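Local coordinates for protein esterase A (Caulobacter crescentus, PDB 5GKV) that probably hydrolyses ester bonds as a serine hydrolase of the beta-lactamase and penicillin-binding protein family, at residues A46-E50 and R354-G358; L99-V105 and V120-L126; D140-F145 and P244-P248; A300-L305 and W318-R324; Y330-T334 and I379-Y383. Residue numbers count along the deposited sequence, not the author numbering.

Interaction 1 of 5, residues A46-E50 and R354-G358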
# COMPACT_ATOMS: atom_id res chain seq x y z
N ALA A 46 7.32 11.41 7.22
CA ALA A 46 6.43 12.56 7.29
C ALA A 46 5.28 12.25 8.23
O ALA A 46 4.75 11.13 8.21
CB ALA A 46 5.90 12.93 5.89
N PHE A 47 4.88 13.25 9.02
CA PHE A 47 3.80 13.11 9.98
C PHE A 47 2.90 14.31 9.83
O PHE A 47 3.38 15.44 9.69
CB PHE A 47 4.37 13.00 11.42
CG PHE A 47 3.34 12.64 12.44
CD1 PHE A 47 2.88 11.34 12.55
CD2 PHE A 47 2.86 13.60 13.33
CE1 PHE A 47 1.94 11.00 13.52
CE2 PHE A 47 1.92 13.26 14.30
CZ PHE A 47 1.46 11.96 14.39
N ALA A 48 1.58 14.07 9.83
CA ALA A 48 0.61 15.10 9.51
C ALA A 48 -0.48 15.15 10.57
O ALA A 48 -0.88 14.13 11.12
CB ALA A 48 -0.03 14.87 8.12
N ILE A 49 -0.95 16.37 10.83
CA ILE A 49 -2.04 16.61 11.77
C ILE A 49 -3.13 17.31 10.99
O ILE A 49 -2.89 18.37 10.41
CB ILE A 49 -1.59 17.47 12.97
CG1 ILE A 49 -0.55 16.72 13.79
CG2 ILE A 49 -2.80 17.84 13.83
CD1 ILE A 49 0.09 17.58 14.88
N GLU A 50 -4.31 16.70 10.96
CA GLU A 50 -5.45 17.20 10.19
C GLU A 50 -5.04 17.55 8.76
O GLU A 50 -5.36 18.61 8.24
CB GLU A 50 -6.09 18.39 10.90
CG GLU A 50 -6.50 18.01 12.32
CD GLU A 50 -7.09 19.15 13.11
OE1 GLU A 50 -6.84 20.32 12.76
OE2 GLU A 50 -7.82 18.86 14.08
N ARG A 354 -7.53 10.36 16.24
CA ARG A 354 -6.64 11.42 16.68
C ARG A 354 -6.42 12.49 15.60
O ARG A 354 -5.82 13.53 15.89
CB ARG A 354 -5.28 10.84 17.10
CG ARG A 354 -5.36 9.65 18.06
CD ARG A 354 -5.59 10.08 19.48
NE ARG A 354 -4.47 10.87 20.00
CZ ARG A 354 -3.43 10.36 20.66
NH1 ARG A 354 -3.35 9.05 20.89
NH2 ARG A 354 -2.47 11.17 21.09
N GLY A 355 -6.89 12.27 14.38
CA GLY A 355 -6.69 13.24 13.32
C GLY A 355 -5.29 13.27 12.71
O GLY A 355 -4.94 14.26 12.06
N VAL A 356 -4.49 12.22 12.89
CA VAL A 356 -3.11 12.25 12.42
C VAL A 356 -2.92 11.20 11.33
O VAL A 356 -3.73 10.30 11.14
CB VAL A 356 -2.10 12.03 13.57
CG1 VAL A 356 -2.33 13.03 14.69
CG2 VAL A 356 -2.19 10.61 14.11
N SER A 357 -1.82 11.35 10.59
CA SER A 357 -1.45 10.40 9.54
C SER A 357 0.06 10.45 9.38
O SER A 357 0.73 11.37 9.87
CB SER A 357 -2.13 10.75 8.20
OG SER A 357 -1.73 12.05 7.82
N GLY A 358 0.60 9.47 8.66
CA GLY A 358 2.04 9.49 8.42
C GLY A 358 2.45 8.49 7.37
O GLY A 358 1.67 7.65 6.93
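Two antiparallel strands from near opposite ends of the chain pair here inside the central sheet of the serine beta-lactamase/penicillin-binding protein fold, strand 42-49 beside strand 356-362. The segment axes approach to 4.6 Å at 163°. Ala48 and Ser357 form a hydrogen-bonded pair, Ala48 N to Ser357 O at 2.8 Å and Ser357 N to Ala48 O at 3.0 Å; Glu50 N to Gly355 O at 2.7 Å extends the ladder past the strand ends. Gly355 and Val356 form a G1 bulge opposite Asp351, and the positive phi of Gly355 suits glycine. Phe47, Ile49 and Val356 share one face: Phe47 CZ lies 3.7 Å from Val356 CB, and helix 373-384 covers Phe47 and Val356. At Gly358 a CB would crowd Ala46 O. On the opposite face, small Ala48 and Ser357 leave room for helix 270-281, where Ser357 OG bonds Ala274 O. The hydrogen bonds between the strands are thus made by the backbones, leaving one face to apolar side chains and the other to small ones.

Interaction 2 of 5, residues L99-V105 and V120-L126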
# COMPACT_ATOMS: atom_id res chain seq x y z
N LEU A 99 -20.77 1.78 -7.12
CA LEU A 99 -20.32 0.45 -6.76
C LEU A 99 -20.73 0.26 -5.31
O LEU A 99 -20.87 1.25 -4.58
CB LEU A 99 -18.80 0.31 -6.91
CG LEU A 99 -18.11 -1.05 -6.72
CD1 LEU A 99 -18.46 -1.98 -7.87
CD2 LEU A 99 -16.58 -0.87 -6.62
N ALA A 100 -20.95 -0.98 -4.91
CA ALA A 100 -21.30 -1.28 -3.52
C ALA A 100 -20.35 -2.36 -3.03
O ALA A 100 -19.96 -3.25 -3.79
CB ALA A 100 -22.75 -1.74 -3.38
N TYR A 101 -19.97 -2.27 -1.75
CA TYR A 101 -19.02 -3.24 -1.20
C TYR A 101 -19.59 -4.65 -1.20
O TYR A 101 -18.84 -5.62 -1.31
CB TYR A 101 -18.60 -2.84 0.21
CG TYR A 101 -17.46 -1.83 0.24
CD1 TYR A 101 -16.27 -2.08 -0.44
CD2 TYR A 101 -17.57 -0.64 0.95
CE1 TYR A 101 -15.23 -1.18 -0.43
CE2 TYR A 101 -16.51 0.30 0.97
CZ TYR A 101 -15.35 0.00 0.28
OH TYR A 101 -14.29 0.87 0.27
N ASP A 102 -20.91 -4.79 -1.06
CA ASP A 102 -21.50 -6.13 -1.05
C ASP A 102 -22.02 -6.55 -2.42
O ASP A 102 -22.73 -7.55 -2.53
CB ASP A 102 -22.60 -6.21 0.02
CG ASP A 102 -23.78 -5.28 -0.27
OD1 ASP A 102 -23.70 -4.48 -1.23
OD2 ASP A 102 -24.78 -5.36 0.48
N GLN A 103 -21.67 -5.80 -3.46
CA GLN A 103 -21.99 -6.15 -4.83
C GLN A 103 -21.07 -7.27 -5.32
O GLN A 103 -19.87 -7.26 -5.04
CB GLN A 103 -21.84 -4.91 -5.71
CG GLN A 103 -22.18 -5.05 -7.17
CD GLN A 103 -22.15 -3.70 -7.85
OE1 GLN A 103 -21.83 -2.69 -7.22
NE2 GLN A 103 -22.47 -3.68 -9.14
N ALA A 104 -21.65 -8.23 -6.04
CA ALA A 104 -20.85 -9.30 -6.64
C ALA A 104 -19.88 -8.73 -7.67
O ALA A 104 -20.26 -7.93 -8.54
CB ALA A 104 -21.77 -10.34 -7.30
N VAL A 105 -18.62 -9.15 -7.56
CA VAL A 105 -17.62 -8.77 -8.56
C VAL A 105 -18.14 -9.10 -9.96
O VAL A 105 -17.99 -8.30 -10.89
CB VAL A 105 -16.28 -9.48 -8.29
CG1 VAL A 105 -15.28 -9.17 -9.41
CG2 VAL A 105 -15.70 -9.02 -6.95
N VAL A 120 -18.79 -13.95 -5.17
CA VAL A 120 -17.74 -13.21 -4.46
C VAL A 120 -18.02 -11.72 -4.57
O VAL A 120 -18.24 -11.19 -5.67
CB VAL A 120 -16.37 -13.56 -5.06
CG1 VAL A 120 -15.27 -12.74 -4.36
CG2 VAL A 120 -16.10 -15.06 -4.95
N THR A 121 -18.00 -11.02 -3.44
CA THR A 121 -18.29 -9.59 -3.46
C THR A 121 -17.02 -8.74 -3.55
O THR A 121 -15.89 -9.21 -3.36
CB THR A 121 -19.09 -9.17 -2.23
OG1 THR A 121 -18.32 -9.41 -1.05
CG2 THR A 121 -20.41 -9.95 -2.13
N VAL A 122 -17.24 -7.45 -3.83
CA VAL A 122 -16.14 -6.48 -3.87
C VAL A 122 -15.35 -6.51 -2.56
O VAL A 122 -14.12 -6.66 -2.56
CB VAL A 122 -16.67 -5.06 -4.19
CG1 VAL A 122 -15.56 -3.99 -4.04
CG2 VAL A 122 -17.24 -5.02 -5.60
N GLU A 123 -16.04 -6.39 -1.42
CA GLU A 123 -15.31 -6.30 -0.16
C GLU A 123 -14.63 -7.63 0.20
O GLU A 123 -13.58 -7.63 0.85
CB GLU A 123 -16.23 -5.82 0.96
CG GLU A 123 -17.38 -6.78 1.30
CD GLU A 123 -18.46 -6.12 2.13
OE1 GLU A 123 -18.18 -5.09 2.78
OE2 GLU A 123 -19.60 -6.64 2.13
N GLN A 124 -15.19 -8.76 -0.25
CA GLN A 124 -14.52 -10.04 -0.03
C GLN A 124 -13.20 -10.09 -0.80
O GLN A 124 -12.18 -10.55 -0.26
CB GLN A 124 -15.44 -11.20 -0.44
CG GLN A 124 -16.50 -11.50 0.62
CD GLN A 124 -17.69 -12.29 0.09
OE1 GLN A 124 -17.69 -12.77 -1.04
NE2 GLN A 124 -18.71 -12.43 0.92
N ALA A 125 -13.21 -9.62 -2.05
CA ALA A 125 -11.99 -9.58 -2.85
C ALA A 125 -10.94 -8.68 -2.23
O ALA A 125 -9.75 -9.03 -2.19
CB ALA A 125 -12.30 -9.08 -4.27
N LEU A 126 -11.35 -7.50 -1.75
CA LEU A 126 -10.39 -6.53 -1.24
C LEU A 126 -9.86 -6.88 0.13
O LEU A 126 -8.81 -6.37 0.51
CB LEU A 126 -11.02 -5.13 -1.21
CG LEU A 126 -11.35 -4.54 -2.58
CD1 LEU A 126 -12.00 -3.17 -2.41
CD2 LEU A 126 -10.09 -4.44 -3.44
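A loop with no regular secondary structure hydrogen-bonds to the start of helix 122-126 and the residues just before it, partly as a strand would, although it makes just a single bridge, Ala104 with Thr121. The site belongs to the helical part of the beta-lactamase fold. Three backbone hydrogen bonds hold it: Val105 N to Val120 O at 2.8 Å, Val122 N to Gln103 O at 2.9 Å and Glu123 N to Tyr101 O at 2.9 Å. The last two use amides of the first turn, which have no carbonyl within the helix to bond. Thr121 and Gln124 form a capping box: Thr121 OG1 accepts from Gln124 N at 3.3 Å, while Gln124 OE1 takes Thr121 N at 3.0 Å. On the other side, residues 100-103 make a type I turn whose Gln103 OE1 receives Ala100 N at 3.0 Å. Beta-branched Val122 fills the space between Leu99, Tyr101 and Val105 without a flexible chain to order. Glu123 makes a salt bridge to Arg304, whose guanidinium also makes a cation-pi contact with Tyr101. The broad Tyr101 ring packs against helices 82-95 and 294-301, and its edge meets Leu126, with CE1 4.3 Å from Leu126 CD1.

Interaction 3 of 5, residues D140-F145 and P244-P248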
# COMPACT_ATOMS: atom_id res chain seq x y z
N ASP A 140 3.66 -18.14 -17.22
CA ASP A 140 4.70 -17.28 -17.77
C ASP A 140 4.96 -16.15 -16.77
O ASP A 140 4.01 -15.44 -16.40
CB ASP A 140 4.26 -16.72 -19.12
CG ASP A 140 5.29 -15.79 -19.76
OD1 ASP A 140 6.27 -15.38 -19.10
OD2 ASP A 140 5.10 -15.43 -20.95
N PRO A 141 6.20 -15.95 -16.32
CA PRO A 141 6.46 -14.88 -15.34
C PRO A 141 6.28 -13.47 -15.88
O PRO A 141 6.28 -12.52 -15.08
CB PRO A 141 7.92 -15.12 -14.94
CG PRO A 141 8.18 -16.57 -15.27
CD PRO A 141 7.37 -16.82 -16.51
N ALA A 142 6.12 -13.29 -17.19
CA ALA A 142 5.86 -11.96 -17.75
C ALA A 142 4.37 -11.67 -17.91
O ALA A 142 4.01 -10.61 -18.45
CB ALA A 142 6.56 -11.80 -19.10
N ILE A 143 3.49 -12.58 -17.46
CA ILE A 143 2.06 -12.37 -17.61
C ILE A 143 1.65 -11.07 -16.94
O ILE A 143 0.76 -10.36 -17.43
CB ILE A 143 1.25 -13.56 -17.05
CG1 ILE A 143 -0.23 -13.42 -17.41
CG2 ILE A 143 1.42 -13.67 -15.54
CD1 ILE A 143 -1.09 -14.60 -16.99
N TRP A 144 2.33 -10.70 -15.85
CA TRP A 144 1.96 -9.53 -15.07
C TRP A 144 2.05 -8.24 -15.90
O TRP A 144 1.36 -7.27 -15.58
CB TRP A 144 2.86 -9.42 -13.83
CG TRP A 144 2.91 -10.68 -12.96
CD1 TRP A 144 3.96 -11.54 -12.82
CD2 TRP A 144 1.86 -11.19 -12.12
NE1 TRP A 144 3.64 -12.55 -11.94
CE2 TRP A 144 2.35 -12.36 -11.50
CE3 TRP A 144 0.55 -10.77 -11.83
CZ2 TRP A 144 1.58 -13.11 -10.61
CZ3 TRP A 144 -0.21 -11.52 -10.95
CH2 TRP A 144 0.31 -12.68 -10.34
N PHE A 145 2.87 -8.22 -16.95
CA PHE A 145 2.97 -7.06 -17.83
C PHE A 145 1.87 -7.01 -18.89
O PHE A 145 1.84 -6.06 -19.68
CB PHE A 145 4.34 -7.01 -18.50
CG PHE A 145 5.46 -6.79 -17.54
CD1 PHE A 145 5.76 -5.52 -17.08
CD2 PHE A 145 6.22 -7.86 -17.08
CE1 PHE A 145 6.79 -5.31 -16.19
CE2 PHE A 145 7.26 -7.66 -16.19
CZ PHE A 145 7.54 -6.38 -15.74
N PRO A 244 8.19 -19.49 -9.46
CA PRO A 244 9.01 -18.67 -10.37
C PRO A 244 8.25 -17.49 -10.96
O PRO A 244 8.87 -16.49 -11.34
CB PRO A 244 9.43 -19.66 -11.47
CG PRO A 244 9.30 -21.01 -10.84
CD PRO A 244 8.14 -20.91 -9.87
N TRP A 245 6.92 -17.57 -11.02
CA TRP A 245 6.10 -16.52 -11.59
C TRP A 245 5.38 -15.68 -10.54
O TRP A 245 4.56 -14.84 -10.89
CB TRP A 245 5.07 -17.14 -12.54
CG TRP A 245 4.27 -18.19 -11.87
CD1 TRP A 245 3.14 -18.01 -11.12
CD2 TRP A 245 4.55 -19.60 -11.85
NE1 TRP A 245 2.69 -19.22 -10.65
CE2 TRP A 245 3.53 -20.21 -11.08
CE3 TRP A 245 5.56 -20.40 -12.40
CZ2 TRP A 245 3.49 -21.59 -10.85
CZ3 TRP A 245 5.51 -21.77 -12.18
CH2 TRP A 245 4.48 -22.35 -11.41
N SER A 246 5.67 -15.90 -9.25
CA SER A 246 4.95 -15.18 -8.20
C SER A 246 5.15 -13.66 -8.30
O SER A 246 4.24 -12.90 -7.93
CB SER A 246 5.37 -15.69 -6.82
OG SER A 246 4.90 -17.02 -6.57
N SER A 247 6.29 -13.20 -8.81
CA SER A 247 6.48 -11.76 -8.90
C SER A 247 6.79 -11.35 -10.34
O SER A 247 7.31 -12.15 -11.11
CB SER A 247 7.61 -11.29 -7.97
OG SER A 247 8.87 -11.66 -8.50
N PRO A 248 6.46 -10.10 -10.73
CA PRO A 248 6.66 -9.65 -12.11
C PRO A 248 8.13 -9.65 -12.54
O PRO A 248 8.98 -9.37 -11.71
CB PRO A 248 6.09 -8.23 -12.10
CG PRO A 248 5.12 -8.22 -10.96
CD PRO A 248 5.76 -9.08 -9.92
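Trp144 and Pro248 form the apolar centre, with Pro248 CD over one face of the indole and Trp144 CB 3.8 Å from Pro248 CG. A flat aromatic surface suits the rigid proline ring, whose CA also comes within 3.4 Å of Trp144 CD1. Phe145 extends this patch, its CE2 lying 4.3 Å from Pro248 CB, while Pro248 also touches Trp256 of helix 253-258. Farther along, Pro141 packs on the CB of Trp245, which lies 4.2 Å from Pro141 CG. In this way two connections of the helical region of the beta-lactamase fold are joined, the one leading into helix 147-156 and the one between helices 235-241 and 253-258. The indole of Trp245 leads away from the contact and bonds Phe135 O through NE1; Phe135 in turn meets the ring of Trp144, so both tryptophans share that neighbour. At the polar margin, Trp144 NE1 donates to Trp245 O at 2.7 Å, a bond that lets a large buried aromatic satisfy its one polar atom. Outermost, residues 140-143 form a type I turn in which Pro141, with phi fixed near -67°, suits the second position. Asp140 OD1 accepts Ala142 N at 2.8 Å, an Asx turn.

Interaction 4 of 5, residues A300-L305 and W318-R324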
# COMPACT_ATOMS: atom_id res chain seq x y z
N ALA A 300 -15.27 1.88 4.24
CA ALA A 300 -14.07 1.25 3.69
C ALA A 300 -13.20 0.61 4.77
O ALA A 300 -12.49 -0.36 4.48
CB ALA A 300 -13.23 2.27 2.93
N THR A 301 -13.18 1.15 5.98
CA THR A 301 -12.21 0.67 6.94
C THR A 301 -12.79 -0.30 7.96
O THR A 301 -12.02 -0.86 8.76
CB THR A 301 -11.55 1.85 7.67
OG1 THR A 301 -12.54 2.62 8.36
CG2 THR A 301 -10.82 2.74 6.69
N ALA A 302 -14.11 -0.52 7.95
CA ALA A 302 -14.70 -1.45 8.91
C ALA A 302 -14.10 -2.84 8.76
O ALA A 302 -13.82 -3.29 7.65
CB ALA A 302 -16.22 -1.53 8.73
N GLU A 303 -13.90 -3.51 9.89
CA GLU A 303 -13.35 -4.86 9.88
C GLU A 303 -14.25 -5.80 9.09
O GLU A 303 -15.43 -5.96 9.41
CB GLU A 303 -13.19 -5.38 11.31
CG GLU A 303 -12.58 -6.76 11.34
CD GLU A 303 -12.34 -7.24 12.76
OE1 GLU A 303 -13.26 -7.84 13.34
OE2 GLU A 303 -11.23 -7.01 13.28
N ARG A 304 -13.67 -6.44 8.08
CA ARG A 304 -14.33 -7.51 7.36
C ARG A 304 -14.11 -8.85 8.03
O ARG A 304 -15.06 -9.64 8.18
CB ARG A 304 -13.82 -7.56 5.91
CG ARG A 304 -14.67 -6.77 4.92
CD ARG A 304 -14.98 -5.38 5.43
NE ARG A 304 -15.80 -4.60 4.50
CZ ARG A 304 -15.79 -3.28 4.43
NH1 ARG A 304 -14.98 -2.56 5.23
NH2 ARG A 304 -16.59 -2.66 3.56
N LEU A 305 -12.88 -9.13 8.44
CA LEU A 305 -12.56 -10.34 9.19
C LEU A 305 -11.21 -10.15 9.86
O LEU A 305 -10.43 -9.26 9.51
CB LEU A 305 -12.55 -11.58 8.30
CG LEU A 305 -11.31 -11.87 7.48
CD1 LEU A 305 -11.39 -13.32 6.96
CD2 LEU A 305 -11.14 -10.87 6.33
N TRP A 318 -8.55 -7.08 8.62
CA TRP A 318 -8.67 -6.47 7.29
C TRP A 318 -9.94 -5.64 7.19
O TRP A 318 -11.03 -6.13 7.52
CB TRP A 318 -8.69 -7.54 6.20
CG TRP A 318 -7.39 -8.20 5.90
CD1 TRP A 318 -7.05 -9.51 6.14
CD2 TRP A 318 -6.25 -7.60 5.27
NE1 TRP A 318 -5.78 -9.75 5.71
CE2 TRP A 318 -5.26 -8.60 5.17
CE3 TRP A 318 -5.97 -6.31 4.78
CZ2 TRP A 318 -4.00 -8.35 4.61
CZ3 TRP A 318 -4.72 -6.06 4.22
CH2 TRP A 318 -3.76 -7.08 4.14
N GLY A 319 -9.79 -4.40 6.72
CA GLY A 319 -10.87 -3.66 6.10
C GLY A 319 -10.97 -3.99 4.63
O GLY A 319 -10.48 -5.02 4.16
N ALA A 320 -11.59 -3.08 3.87
CA ALA A 320 -11.76 -3.28 2.42
C ALA A 320 -10.49 -2.82 1.69
O ALA A 320 -10.46 -1.81 0.98
CB ALA A 320 -13.00 -2.55 1.92
N GLY A 321 -9.44 -3.64 1.83
CA GLY A 321 -8.14 -3.38 1.26
C GLY A 321 -7.15 -2.69 2.19
O GLY A 321 -5.94 -2.85 2.02
N PHE A 322 -7.64 -1.95 3.19
CA PHE A 322 -6.77 -1.38 4.21
C PHE A 322 -6.46 -2.42 5.30
O PHE A 322 -7.33 -3.21 5.69
CB PHE A 322 -7.43 -0.15 4.87
CG PHE A 322 -7.66 1.02 3.94
CD1 PHE A 322 -6.60 1.80 3.50
CD2 PHE A 322 -8.96 1.38 3.56
CE1 PHE A 322 -6.82 2.91 2.67
CE2 PHE A 322 -9.19 2.47 2.70
CZ PHE A 322 -8.11 3.24 2.26
N MET A 323 -5.22 -2.41 5.78
CA MET A 323 -4.90 -3.14 7.00
C MET A 323 -5.28 -2.28 8.19
O MET A 323 -4.87 -1.12 8.29
CB MET A 323 -3.41 -3.49 7.03
CG MET A 323 -3.03 -4.40 8.20
SD MET A 323 -1.30 -4.94 8.18
CE MET A 323 -0.80 -4.46 6.49
N ARG A 324 -6.10 -2.83 9.09
CA ARG A 324 -6.38 -2.12 10.33
C ARG A 324 -5.23 -2.36 11.32
O ARG A 324 -4.40 -3.25 11.16
CB ARG A 324 -7.73 -2.58 10.90
CG ARG A 324 -8.86 -2.42 9.87
CD ARG A 324 -10.22 -2.86 10.44
NE ARG A 324 -10.70 -1.93 11.46
CZ ARG A 324 -10.67 -2.17 12.76
NH1 ARG A 324 -10.20 -3.32 13.22
NH2 ARG A 324 -11.13 -1.25 13.61
O HOH W 1 -12.84 0.74 11.61
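Three backbone hydrogen bonds carry this contact: Arg304 N to Trp318 O at 2.7 Å, Ala320 N to Ala300 O at 2.9 Å and Trp318 N to Leu305 O at 3.0 Å. Leu305 and Trp318 face each other as an antiparallel bridge, with Trp318 O taking the amide of the preceding Arg304; the Ala320 bond ties that chain to the end of helix 294-301, whose last carbonyls lack a following helical turn. Arg304 folds back so that NH1 donates to Ala302 O at 2.8 Å, and its guanidinium lies with one face over Ala320 CB. The same group makes a salt bridge with Glu123 and a cation-pi contact with Tyr101, a double role that suits arginine's planar charged group. Farther out, Glu303 OE2 and Arg324 NH1 make a long salt bridge of 3.8 Å, both also bonding Ser317 OG; Arg324 NH1 has another salt bridge to Glu326, and water 1 accepts from Arg324 NH2 at 3.3 Å. Gly319 sits where a CB would crowd the carbonyls of Ala300 and Thr301; after it Ala320 centres an inverse gamma turn. Phe322 packs inward, CE2 to Ala300 CB at 4.1 Å, and on helix 82-95. Leu305 CD2 meets Trp318 CB at 4.1 Å. Joining helix end to outer strand 323-324, the contact probably lies at the seam between the helical and alpha/beta regions of the serine beta-lactamase/penicillin-binding protein fold.

Interaction 5 of 5, residues Y330-T334 and I379-Y383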
# COMPACT_ATOMS: atom_id res chain seq x y z
N TYR A 330 1.36 -1.68 14.64
CA TYR A 330 2.51 -1.15 13.93
C TYR A 330 2.30 0.27 13.44
O TYR A 330 3.28 0.89 13.01
CB TYR A 330 2.85 -2.06 12.75
CG TYR A 330 3.28 -3.45 13.18
CD1 TYR A 330 4.12 -3.64 14.29
CD2 TYR A 330 2.87 -4.56 12.46
CE1 TYR A 330 4.52 -4.92 14.66
CE2 TYR A 330 3.27 -5.84 12.83
CZ TYR A 330 4.09 -6.01 13.91
OH TYR A 330 4.47 -7.29 14.25
N TYR A 331 1.07 0.80 13.47
CA TYR A 331 0.80 2.18 13.09
C TYR A 331 0.49 3.06 14.30
O TYR A 331 -0.21 4.06 14.18
CB TYR A 331 -0.35 2.27 12.08
CG TYR A 331 -0.20 1.40 10.86
CD1 TYR A 331 1.05 1.21 10.25
CD2 TYR A 331 -1.31 0.78 10.30
CE1 TYR A 331 1.18 0.40 9.13
CE2 TYR A 331 -1.19 -0.03 9.18
CZ TYR A 331 0.04 -0.21 8.60
OH TYR A 331 0.13 -1.02 7.50
N GLY A 332 1.03 2.71 15.46
CA GLY A 332 0.81 3.51 16.65
C GLY A 332 -0.25 2.89 17.55
O GLY A 332 -0.68 1.76 17.35
N PRO A 333 -0.71 3.67 18.54
CA PRO A 333 -1.55 3.10 19.61
C PRO A 333 -3.04 2.97 19.30
O PRO A 333 -3.76 2.34 20.09
CB PRO A 333 -1.34 4.09 20.75
CG PRO A 333 -1.18 5.41 20.02
CD PRO A 333 -0.36 5.07 18.79
N THR A 334 -3.55 3.54 18.22
CA THR A 334 -4.99 3.56 17.99
C THR A 334 -5.42 2.29 17.27
O THR A 334 -5.02 2.04 16.13
CB THR A 334 -5.38 4.79 17.18
OG1 THR A 334 -4.90 5.96 17.86
CG2 THR A 334 -6.88 4.89 17.06
N ILE A 379 6.81 6.21 14.32
CA ILE A 379 5.40 6.49 14.59
C ILE A 379 5.16 6.57 16.09
O ILE A 379 4.40 7.41 16.58
CB ILE A 379 4.52 5.42 13.91
CG1 ILE A 379 4.65 5.53 12.38
CG2 ILE A 379 3.05 5.56 14.33
CD1 ILE A 379 4.08 4.33 11.62
N GLU A 380 5.81 5.69 16.86
CA GLU A 380 5.62 5.73 18.31
C GLU A 380 6.19 7.01 18.89
O GLU A 380 5.57 7.63 19.77
CB GLU A 380 6.26 4.47 18.93
CG GLU A 380 5.46 3.21 18.53
CD GLU A 380 5.98 1.93 19.16
OE1 GLU A 380 7.16 1.89 19.55
OE2 GLU A 380 5.20 0.95 19.25
N ALA A 381 7.33 7.48 18.38
CA ALA A 381 7.86 8.76 18.83
C ALA A 381 6.93 9.91 18.47
O ALA A 381 6.78 10.88 19.24
CB ALA A 381 9.24 9.01 18.22
N ALA A 382 6.31 9.86 17.29
CA ALA A 382 5.40 10.93 16.90
C ALA A 382 4.20 10.97 17.84
O ALA A 382 3.81 12.05 18.32
CB ALA A 382 4.95 10.74 15.45
N TYR A 383 3.61 9.80 18.13
CA TYR A 383 2.47 9.77 19.04
C TYR A 383 2.86 10.19 20.46
O TYR A 383 2.06 10.84 21.15
CB TYR A 383 1.84 8.37 19.07
CG TYR A 383 0.78 8.16 18.01
CD1 TYR A 383 1.11 7.58 16.78
CD2 TYR A 383 -0.55 8.52 18.24
CE1 TYR A 383 0.13 7.38 15.80
CE2 TYR A 383 -1.52 8.32 17.27
CZ TYR A 383 -1.17 7.75 16.06
OH TYR A 383 -2.13 7.55 15.10
O HOH W 2 -2.40 4.65 15.78
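Tyr383, Ile379 and Pro333 bury the most surface where the C-terminal helix 373-384, which packs on the central sheet of the beta-lactamase fold, meets the loop before strand 338-341. Ile379 and Tyr383 are one helical turn apart, Tyr383 N bonding Ile379 O at 3.0 Å, and both CA-to-CB bonds point toward the loop. Pro333 lies over the Tyr383 ring in a CH-pi contact, its CD 3.4 Å from the ring centroid and 12° off the normal. Proline suits this place because its CD hydrogens are polarised by the adjacent nitrogen and its ring is rigid enough to lie close. Ile379 supplies a branched apolar surface for the backbone: CG2 is 3.6 Å from Tyr331 C, and CD1 3.8 Å from Tyr330 O. Between them Gly332 passes with its CA 4.0 Å from Tyr383 CE1; a CB would clash with that carbon, and the backbone angles themselves favour glycine. No direct hydrogen bond crosses. The polar ends of Tyr383 and Thr334 turn to Asp351, whose OD2 accepts from both. A water joins the two sides, donating to Tyr331 O at 2.8 Å, accepting from Thr334 N at 2.9 Å, and giving a weak bond to Tyr383 OH at 3.0 Å.

Interactions 1 and 5 form one cluster, centres 11 Å apart: Val356 CG2 lies 3.2 Å from Tyr383 OH, and Phe47 CE1 3.6 Å from Ala382 CB. Interactions 2 and 4, centres 13 Å apart, are joined by the Glu123 OE1-Arg304 NE salt bridge at 3.0 Å. Met323 CE, 3.7 Å from Tyr331 OH, links interaction 4 to interaction 5 and so the two clusters. Interaction 3 stands apart, its nearest atoms about 13 Å from interaction 2 and its centre 37 Å from that of interaction 1, across the molecule. The family's catalytic serine probably lies in a Ser-Thr-Thr-Lys sequence at the start of helix 82-95, against which interactions 2 and 4 pack.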